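Local structure of ornithine cyclodeaminase (Methanococcus maripaludis S2, 3C2Q) at residues Arg118-Met123 against Leu335-Arg340; Asp265-Thr270 against Ser286-Asn291. The protein catalyses the NAD(+)-dependent conversion of L-ornithine to L-proline with release of ammonia. All coordinates share one frame; numbering follows the deposited sequence.

Contact 1: Arg118-Met123 against Leu335-Arg340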
ATOM      1  N   ARG B 118      14.487 -11.908  17.436  1.00 22.22           N
ATOM      2  CA  ARG B 118      15.800 -11.841  16.780  1.00 23.06           C
ATOM      3  C   ARG B 118      16.458 -10.463  16.812  1.00 22.55           C
ATOM      4  O   ARG B 118      17.677 -10.357  17.065  1.00 21.16           O
ATOM      5  CB  ARG B 118      15.695 -12.279  15.337  1.00 22.86           C
ATOM      6  CG  ARG B 118      16.191 -13.668  15.076  1.00 32.97           C
ATOM      7  CD  ARG B 118      15.107 -14.669  14.756  1.00 37.08           C
ATOM      8  NE  ARG B 118      14.787 -14.826  13.332  1.00 41.55           N
ATOM      9  CZ  ARG B 118      15.526 -14.441  12.283  1.00 43.90           C
ATOM     10  NH1 ARG B 118      16.690 -13.848  12.449  1.00 44.18           N
ATOM     11  NH2 ARG B 118      15.077 -14.657  11.042  1.00 41.86           N
ATOM     12  N   ILE B 119      15.686  -9.416  16.500  1.00 21.49           N
ATOM     13  CA  ILE B 119      16.187  -8.023  16.578  1.00 21.14           C
ATOM     14  C   ILE B 119      16.583  -7.659  18.003  1.00 22.10           C
ATOM     15  O   ILE B 119      17.638  -7.026  18.220  1.00 21.65           O
ATOM     16  CB  ILE B 119      15.148  -6.975  16.025  1.00 20.80           C
ATOM     17  CG1 ILE B 119      14.983  -7.135  14.500  1.00 20.60           C
ATOM     18  CG2 ILE B 119      15.522  -5.548  16.417  1.00 18.57           C
ATOM     19  CD1 ILE B 119      13.656  -6.555  13.987  1.00 19.46           C
ATOM     20  N   ALA B 120      15.754  -8.049  18.967  1.00 21.74           N
ATOM     21  CA  ALA B 120      16.051  -7.732  20.373  1.00 22.81           C
ATOM     22  C   ALA B 120      17.355  -8.442  20.855  1.00 23.16           C
ATOM     23  O   ALA B 120      18.169  -7.837  21.546  1.00 22.26           O
ATOM     24  CB  ALA B 120      14.879  -8.116  21.264  1.00 23.39           C
ATOM     25  N   LYS B 121      17.544  -9.697  20.454  1.00 24.44           N
ATOM     26  CA  LYS B 121      18.773 -10.429  20.806  1.00 26.54           C
ATOM     27  C   LYS B 121      20.010  -9.720  20.226  1.00 27.07           C
ATOM     28  O   LYS B 121      21.029  -9.536  20.925  1.00 25.50           O
ATOM     29  CB  LYS B 121      18.738 -11.861  20.302  1.00 27.27           C
ATOM     30  CG  LYS B 121      20.016 -12.669  20.682  1.00 31.26           C
ATOM     31  CD  LYS B 121      19.933 -13.146  22.143  1.00 40.84           C
ATOM     32  CE  LYS B 121      21.285 -13.053  22.885  1.00 45.50           C
ATOM     33  NZ  LYS B 121      21.061 -12.945  24.379  1.00 47.31           N
ATOM     34  N   GLU B 122      19.930  -9.339  18.949  1.00 26.60           N
ATOM     35  CA  GLU B 122      21.021  -8.606  18.340  1.00 27.67           C
ATOM     36  C   GLU B 122      21.294  -7.244  18.993  1.00 26.83           C
ATOM     37  O   GLU B 122      22.462  -6.891  19.221  1.00 26.06           O
ATOM     38  CB  GLU B 122      20.828  -8.483  16.829  1.00 28.96           C
ATOM     39  CG  GLU B 122      22.155  -8.440  16.107  1.00 37.02           C
ATOM     40  CD  GLU B 122      22.031  -8.478  14.591  1.00 46.46           C
ATOM     41  OE1 GLU B 122      20.930  -8.842  14.073  1.00 49.27           O
ATOM     42  OE2 GLU B 122      23.052  -8.144  13.925  1.00 50.64           O
HETATM   43  N   MSE B 123      20.249  -6.479  19.316  1.00 25.28           N
HETATM   44  CA  MSE B 123      20.441  -5.195  19.987  1.00 26.15           C
HETATM   45  C   MSE B 123      21.109  -5.393  21.375  1.00 25.99           C
HETATM   46  O   MSE B 123      21.943  -4.599  21.799  1.00 24.76           O
HETATM   47  CB  MSE B 123      19.108  -4.475  20.185  1.00 25.15           C
HETATM   48  CG  MSE B 123      18.443  -4.011  18.875  1.00 26.80           C
HETATM   49 SE   MSE B 123      16.705  -3.232  19.310  1.00 31.25          SE
HETATM   50  CE  MSE B 123      17.197  -1.665  20.355  1.00 24.29           C
ATOM     51  N   LEU B 335      10.464  -3.338  23.119  1.00 20.71           N
ATOM     52  CA  LEU B 335      10.874  -2.964  24.473  1.00 21.57           C
ATOM     53  C   LEU B 335      10.614  -4.111  25.490  1.00 22.77           C
ATOM     54  O   LEU B 335      11.492  -4.443  26.307  1.00 22.37           O
ATOM     55  CB  LEU B 335      10.171  -1.681  24.908  1.00 21.53           C
ATOM     56  CG  LEU B 335      10.520  -1.216  26.346  1.00 22.22           C
ATOM     57  CD1 LEU B 335      12.015  -0.920  26.478  1.00 22.97           C
ATOM     58  CD2 LEU B 335       9.666  -0.036  26.766  1.00 21.52           C
ATOM     59  N   LYS B 336       9.423  -4.706  25.445  1.00 23.32           N
ATOM     60  CA  LYS B 336       9.126  -5.818  26.364  1.00 24.91           C
ATOM     61  C   LYS B 336      10.147  -6.941  26.211  1.00 25.34           C
ATOM     62  O   LYS B 336      10.577  -7.525  27.201  1.00 25.49           O
ATOM     63  CB  LYS B 336       7.713  -6.347  26.163  1.00 24.03           C
ATOM     64  CG  LYS B 336       6.632  -5.378  26.545  1.00 25.00           C
ATOM     65  CD  LYS B 336       5.250  -6.038  26.383  1.00 27.85           C
ATOM     66  CE  LYS B 336       4.140  -5.022  26.161  1.00 29.15           C
ATOM     67  NZ  LYS B 336       3.929  -4.140  27.345  1.00 31.25           N
ATOM     68  N   GLU B 337      10.558  -7.233  24.971  1.00 25.27           N
ATOM     69  CA  GLU B 337      11.504  -8.306  24.719  1.00 25.76           C
ATOM     70  C   GLU B 337      12.916  -7.948  25.244  1.00 26.35           C
ATOM     71  O   GLU B 337      13.608  -8.808  25.820  1.00 25.77           O
ATOM     72  CB  GLU B 337      11.508  -8.677  23.232  1.00 26.45           C
ATOM     73  CG  GLU B 337      12.406  -9.861  22.845  1.00 29.56           C
ATOM     74  CD  GLU B 337      12.066 -11.197  23.537  1.00 33.17           C
ATOM     75  OE1 GLU B 337      11.001 -11.325  24.174  1.00 32.06           O
ATOM     76  OE2 GLU B 337      12.912 -12.115  23.447  1.00 36.75           O
ATOM     77  N   LEU B 338      13.333  -6.692  25.050  1.00 25.97           N
ATOM     78  CA  LEU B 338      14.591  -6.172  25.606  1.00 26.29           C
ATOM     79  C   LEU B 338      14.572  -6.260  27.157  1.00 28.03           C
ATOM     80  O   LEU B 338      15.544  -6.702  27.764  1.00 28.09           O
ATOM     81  CB  LEU B 338      14.830  -4.723  25.147  1.00 25.94           C
ATOM     82  CG  LEU B 338      15.067  -4.456  23.646  1.00 23.29           C
ATOM     83  CD1 LEU B 338      15.024  -2.941  23.323  1.00 22.12           C
ATOM     84  CD2 LEU B 338      16.369  -5.092  23.207  1.00 21.11           C
ATOM     85  N   GLU B 339      13.460  -5.867  27.779  1.00 29.53           N
ATOM     86  CA  GLU B 339      13.302  -5.995  29.240  1.00 31.86           C
ATOM     87  C   GLU B 339      13.366  -7.456  29.713  1.00 32.92           C
ATOM     88  O   GLU B 339      13.995  -7.746  30.743  1.00 33.55           O
ATOM     89  CB  GLU B 339      12.038  -5.278  29.716  1.00 31.82           C
ATOM     90  CG  GLU B 339      12.119  -3.768  29.488  1.00 34.81           C
ATOM     91  CD  GLU B 339      10.806  -3.048  29.740  1.00 36.88           C
ATOM     92  OE1 GLU B 339       9.738  -3.623  29.436  1.00 40.69           O
ATOM     93  OE2 GLU B 339      10.835  -1.892  30.197  1.00 37.89           O
ATOM     94  N   ARG B 340      12.775  -8.370  28.945  1.00 33.68           N
ATOM     95  CA  ARG B 340      12.876  -9.822  29.209  1.00 35.64           C
ATOM     96  C   ARG B 340      14.331 -10.314  29.212  1.00 36.82           C
ATOM     97  O   ARG B 340      14.749 -11.024  30.143  1.00 36.08           O
ATOM     98  CB  ARG B 340      12.048 -10.632  28.196  1.00 35.44           C
ATOM     99  CG  ARG B 340      11.805 -12.103  28.581  1.00 36.66           C
ATOM    100  CD  ARG B 340      11.180 -12.937  27.433  1.00 37.36           C
ATOM    101  NE  ARG B 340      12.096 -13.085  26.297  1.00 42.12           N
ATOM    102  CZ  ARG B 340      13.109 -13.953  26.236  1.00 43.02           C
ATOM    103  NH1 ARG B 340      13.352 -14.788  27.240  1.00 44.69           N
ATOM    104  NH2 ARG B 340      13.886 -13.992  25.167  1.00 42.11           N
TER

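Contact 2: Asp265-Thr270 against Ser286-Asn291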
ATOM      1  N   ASP B 265      26.230  15.532   5.637  1.00 22.86           N
ATOM      2  CA  ASP B 265      27.617  15.257   6.053  1.00 23.44           C
ATOM      3  C   ASP B 265      27.705  14.818   7.507  1.00 23.33           C
ATOM      4  O   ASP B 265      28.412  13.868   7.827  1.00 23.54           O
ATOM      5  CB  ASP B 265      28.503  16.497   5.798  1.00 24.56           C
ATOM      6  CG  ASP B 265      28.684  16.787   4.311  1.00 26.47           C
ATOM      7  OD1 ASP B 265      28.420  15.886   3.479  1.00 29.31           O
ATOM      8  OD2 ASP B 265      29.057  17.933   3.971  1.00 31.59           O
ATOM      9  N   LYS B 266      26.947  15.489   8.373  1.00 22.83           N
ATOM     10  CA  LYS B 266      26.874  15.125   9.790  1.00 23.92           C
ATOM     11  C   LYS B 266      26.237  13.741  10.005  1.00 23.19           C
ATOM     12  O   LYS B 266      26.696  12.957  10.825  1.00 22.17           O
ATOM     13  CB  LYS B 266      26.127  16.199  10.589  1.00 23.17           C
ATOM     14  CG  LYS B 266      26.333  16.043  12.115  1.00 29.59           C
ATOM     15  CD  LYS B 266      26.091  17.355  12.837  1.00 35.34           C
ATOM     16  CE  LYS B 266      26.586  17.299  14.297  1.00 38.26           C
ATOM     17  NZ  LYS B 266      25.931  18.432  15.039  1.00 40.64           N
HETATM   18  N   MSE B 267      25.178  13.442   9.243  1.00 23.46           N
HETATM   19  CA  MSE B 267      24.557  12.113   9.284  1.00 24.68           C
HETATM   20  C   MSE B 267      25.524  11.023   8.874  1.00 23.02           C
HETATM   21  O   MSE B 267      25.570   9.947   9.485  1.00 22.56           O
HETATM   22  CB  MSE B 267      23.330  12.094   8.358  1.00 23.30           C
HETATM   23  CG  MSE B 267      22.180  12.919   8.907  1.00 24.38           C
HETATM   24 SE   MSE B 267      20.743  13.136   7.548  1.00 33.77          SE
HETATM   25  CE  MSE B 267      20.220  11.238   7.422  1.00 27.50           C
ATOM     26  N   ARG B 268      26.310  11.292   7.834  1.00 22.56           N
ATOM     27  CA  ARG B 268      27.248  10.279   7.355  1.00 22.55           C
ATOM     28  C   ARG B 268      28.266   9.890   8.419  1.00 22.84           C
ATOM     29  O   ARG B 268      28.468   8.715   8.691  1.00 22.95           O
ATOM     30  CB  ARG B 268      27.957  10.743   6.082  1.00 21.72           C
ATOM     31  CG  ARG B 268      28.923   9.698   5.537  1.00 23.48           C
ATOM     32  CD  ARG B 268      29.533  10.115   4.201  1.00 23.91           C
ATOM     33  NE  ARG B 268      30.440   9.090   3.662  1.00 24.71           N
ATOM     34  CZ  ARG B 268      31.340   9.331   2.703  1.00 26.87           C
ATOM     35  NH1 ARG B 268      31.470  10.554   2.191  1.00 23.76           N
ATOM     36  NH2 ARG B 268      32.119   8.357   2.272  1.00 27.36           N
ATOM     37  N   THR B 269      28.890  10.881   9.040  1.00 23.82           N
ATOM     38  CA  THR B 269      29.911  10.611  10.046  1.00 25.56           C
ATOM     39  C   THR B 269      29.282   9.971  11.283  1.00 26.16           C
ATOM     40  O   THR B 269      29.900   9.131  11.938  1.00 26.85           O
ATOM     41  CB  THR B 269      30.679  11.902  10.413  1.00 25.70           C
ATOM     42  OG1 THR B 269      29.791  12.801  11.053  1.00 28.76           O
ATOM     43  CG2 THR B 269      31.202  12.592   9.186  1.00 25.99           C
ATOM     44  N   THR B 270      28.028  10.325  11.566  1.00 26.52           N
ATOM     45  CA  THR B 270      27.285   9.733  12.693  1.00 27.20           C
ATOM     46  C   THR B 270      26.994   8.235  12.515  1.00 27.44           C
ATOM     47  O   THR B 270      27.132   7.476  13.455  1.00 27.86           O
ATOM     48  CB  THR B 270      25.978  10.520  12.994  1.00 27.05           C
ATOM     49  OG1 THR B 270      26.276  11.908  13.195  1.00 29.19           O
ATOM     50  CG2 THR B 270      25.309  10.022  14.247  1.00 28.07           C
ATOM     51  N   SER B 286      15.110   7.017   5.817  1.00 19.17           N
ATOM     52  CA  SER B 286      15.590   5.654   5.519  1.00 20.00           C
ATOM     53  C   SER B 286      16.510   5.687   4.287  1.00 18.92           C
ATOM     54  O   SER B 286      17.643   5.187   4.308  1.00 18.82           O
ATOM     55  CB  SER B 286      14.423   4.683   5.248  1.00 19.29           C
ATOM     56  OG  SER B 286      13.750   4.374   6.462  1.00 22.61           O
ATOM     57  N   VAL B 287      15.997   6.276   3.227  1.00 18.56           N
ATOM     58  CA  VAL B 287      16.747   6.370   1.955  1.00 20.08           C
ATOM     59  C   VAL B 287      17.972   7.283   2.106  1.00 19.61           C
ATOM     60  O   VAL B 287      19.066   6.950   1.618  1.00 19.24           O
ATOM     61  CB  VAL B 287      15.838   6.847   0.799  1.00 20.27           C
ATOM     62  CG1 VAL B 287      16.680   7.100  -0.485  1.00 22.87           C
ATOM     63  CG2 VAL B 287      14.745   5.773   0.521  1.00 21.04           C
ATOM     64  N   ALA B 288      17.795   8.435   2.763  1.00 19.47           N
ATOM     65  CA  ALA B 288      18.928   9.360   2.967  1.00 19.81           C
ATOM     66  C   ALA B 288      20.037   8.650   3.731  1.00 20.26           C
ATOM     67  O   ALA B 288      21.203   8.764   3.380  1.00 21.15           O
ATOM     68  CB  ALA B 288      18.480  10.603   3.731  1.00 19.25           C
ATOM     69  N   THR B 289      19.681   7.903   4.779  1.00 20.00           N
ATOM     70  CA  THR B 289      20.692   7.225   5.607  1.00 20.23           C
ATOM     71  C   THR B 289      21.285   6.016   4.889  1.00 19.95           C
ATOM     72  O   THR B 289      22.498   5.805   4.900  1.00 18.99           O
ATOM     73  CB  THR B 289      20.127   6.845   7.006  1.00 20.73           C
ATOM     74  OG1 THR B 289      19.614   8.040   7.600  1.00 21.31           O
ATOM     75  CG2 THR B 289      21.220   6.304   7.897  1.00 21.32           C
ATOM     76  N   GLY B 290      20.442   5.213   4.249  1.00 19.23           N
ATOM     77  CA  GLY B 290      20.957   4.085   3.514  1.00 19.61           C
ATOM     78  C   GLY B 290      21.969   4.514   2.449  1.00 20.60           C
ATOM     79  O   GLY B 290      22.986   3.830   2.221  1.00 19.75           O
ATOM     80  N   ASN B 291      21.688   5.640   1.794  1.00 20.51           N
ATOM     81  CA  ASN B 291      22.596   6.193   0.763  1.00 21.56           C
ATOM     82  C   ASN B 291      23.999   6.505   1.318  1.00 22.02           C
ATOM     83  O   ASN B 291      24.982   6.529   0.564  1.00 23.00           O
ATOM     84  CB  ASN B 291      22.015   7.472   0.195  1.00 22.22           C
ATOM     85  CG  ASN B 291      20.852   7.239  -0.793  1.00 26.92           C
ATOM     86  OD1 ASN B 291      20.501   6.080  -1.197  1.00 28.36           O
ATOM     87  ND2 ASN B 291      20.242   8.363  -1.207  1.00 26.85           N
TER

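Contact 1: Arg118-Met123 against Leu335-Arg340
Leu338 lays its CD2 methyl over the turn at Ala120 in helix 112-133, touching Ala120 CB at 3.9 Å and sitting 3.7 Å from Ala120 O. Its other branch, CD1, meets the methyl CE of Met123, a selenomethionine in this crystal, at 3.9 Å; the two side chains cross at about a right angle. Leu338 can serve both neighbours because its CG stands anti to the carbonyl carbon (chi1 -65°), which brings the forked end round to the partner helix.

On the other flank, Glu337 CG presses on Ala120 CB at 3.4 Å, a tight fit. The carboxylate does not take part in that packing. A bend at chi2 (60°) turns it toward Arg340, three residues further along the same helix, whose guanidinium holds it side-on in a salt bridge of two hydrogen bonds, Arg340 NE to Glu337 OE1 and Arg340 NH2 to Glu337 OE2 (2.7 Å for the second). The carboxyl carbon lies at the guanidinium edge and in its plane, while both nitrogens reach the oxygens on their syn sides, somewhat out of the carboxylate plane.

The axes of the two short segments come within 9.1 Å at a crossing of -51°, with small Ala120 at the closest pairing of backbones. Leu334 of the second helix adds to the packing on Ala120 and Met123, and Tyr163 touches both Met123 and Leu338.

The contact is mainly apolar, methyl and methylene groups against Ala120 and Met123, with one methyl also beside a backbone carbonyl; the charges of Glu337 and Arg340 are paired within one helix.

Contact 2: Asp265-Thr270 against Ser286-Asn291
The helical segments 265-270 and 286-291 come nearest at Met267 and Thr289, whose CA atoms are 7.2 Å apart, and a single long side chain spans most of that gap. Regular i to i+4 bonds keep both backbones helical, as from Gly290 N to Ser286 O at 2.8 Å.

Met267, modelled as selenomethionine, points its CB toward the other helix. Its CG lies beside the backbone N, anti to the carbonyl carbon (chi1 -71°), and the chain then runs out extended until a bend at chi3 swings CE into place. That methyl comes 3.3 Å from the hydroxyl OG1 of Thr289, a close approach, and 4.1 Å from CB of Ala288. It therefore rests on two successive residues of the partner helix, with Met267 and Thr289 crossing at about a right angle. The Thr289 hydroxyl has its polar partner in its own helix, His285 O, so the methyl contact does not cost it a hydrogen bond.

Within 265-270, Lys266 O receives three donors: Thr270 N, Thr270 OG1 at 2.6 Å and, from further to the side of the carbonyl, Thr269 OG1 at 3.1 Å. The Thr270 hydroxyl comes from above the carbonyl plane, 35° out of it. Leu292 and Val242 also pack on Met267, and Ile247 of the third subunit touches both Met267 and Ala288, so the contact lies under a subunit interface.

Helix 260-271 makes the crossover between the halves of the six-stranded parallel sheet, from edge strand 241-244 to strand 276-280, and helix 283-292 leads on to strand 298-303: the classic Rossmann order. Leu284 and His285 are assigned to NAD(+) binding by similarity, and Met267 packs against His285, consistent with a place in the wall of the nucleotide site.

Overall arrangement
After the N-terminal domain with its mixed sheet, the chain enters helix 112-133, where the first half of contact 1 lies, and then builds the six-stranded parallel sheet. Helix 260-271 follows strand 241-244, strand 276-280 comes next, and helix 283-292 completes contact 2, a short closure with 15 residues between its segments. The last strand, 321-324, leads into helix 327-342, which returns to helix 112-133 and closes contact 1 over 211 residues. Contact 2 is therefore nested inside contact 1. Their centres are 25 Å apart and they do not touch: contact 1 joins the first and last helices of the Rossmann domain, contact 2 the crossover helix and the one after strand 276-280, close to the chain's centre.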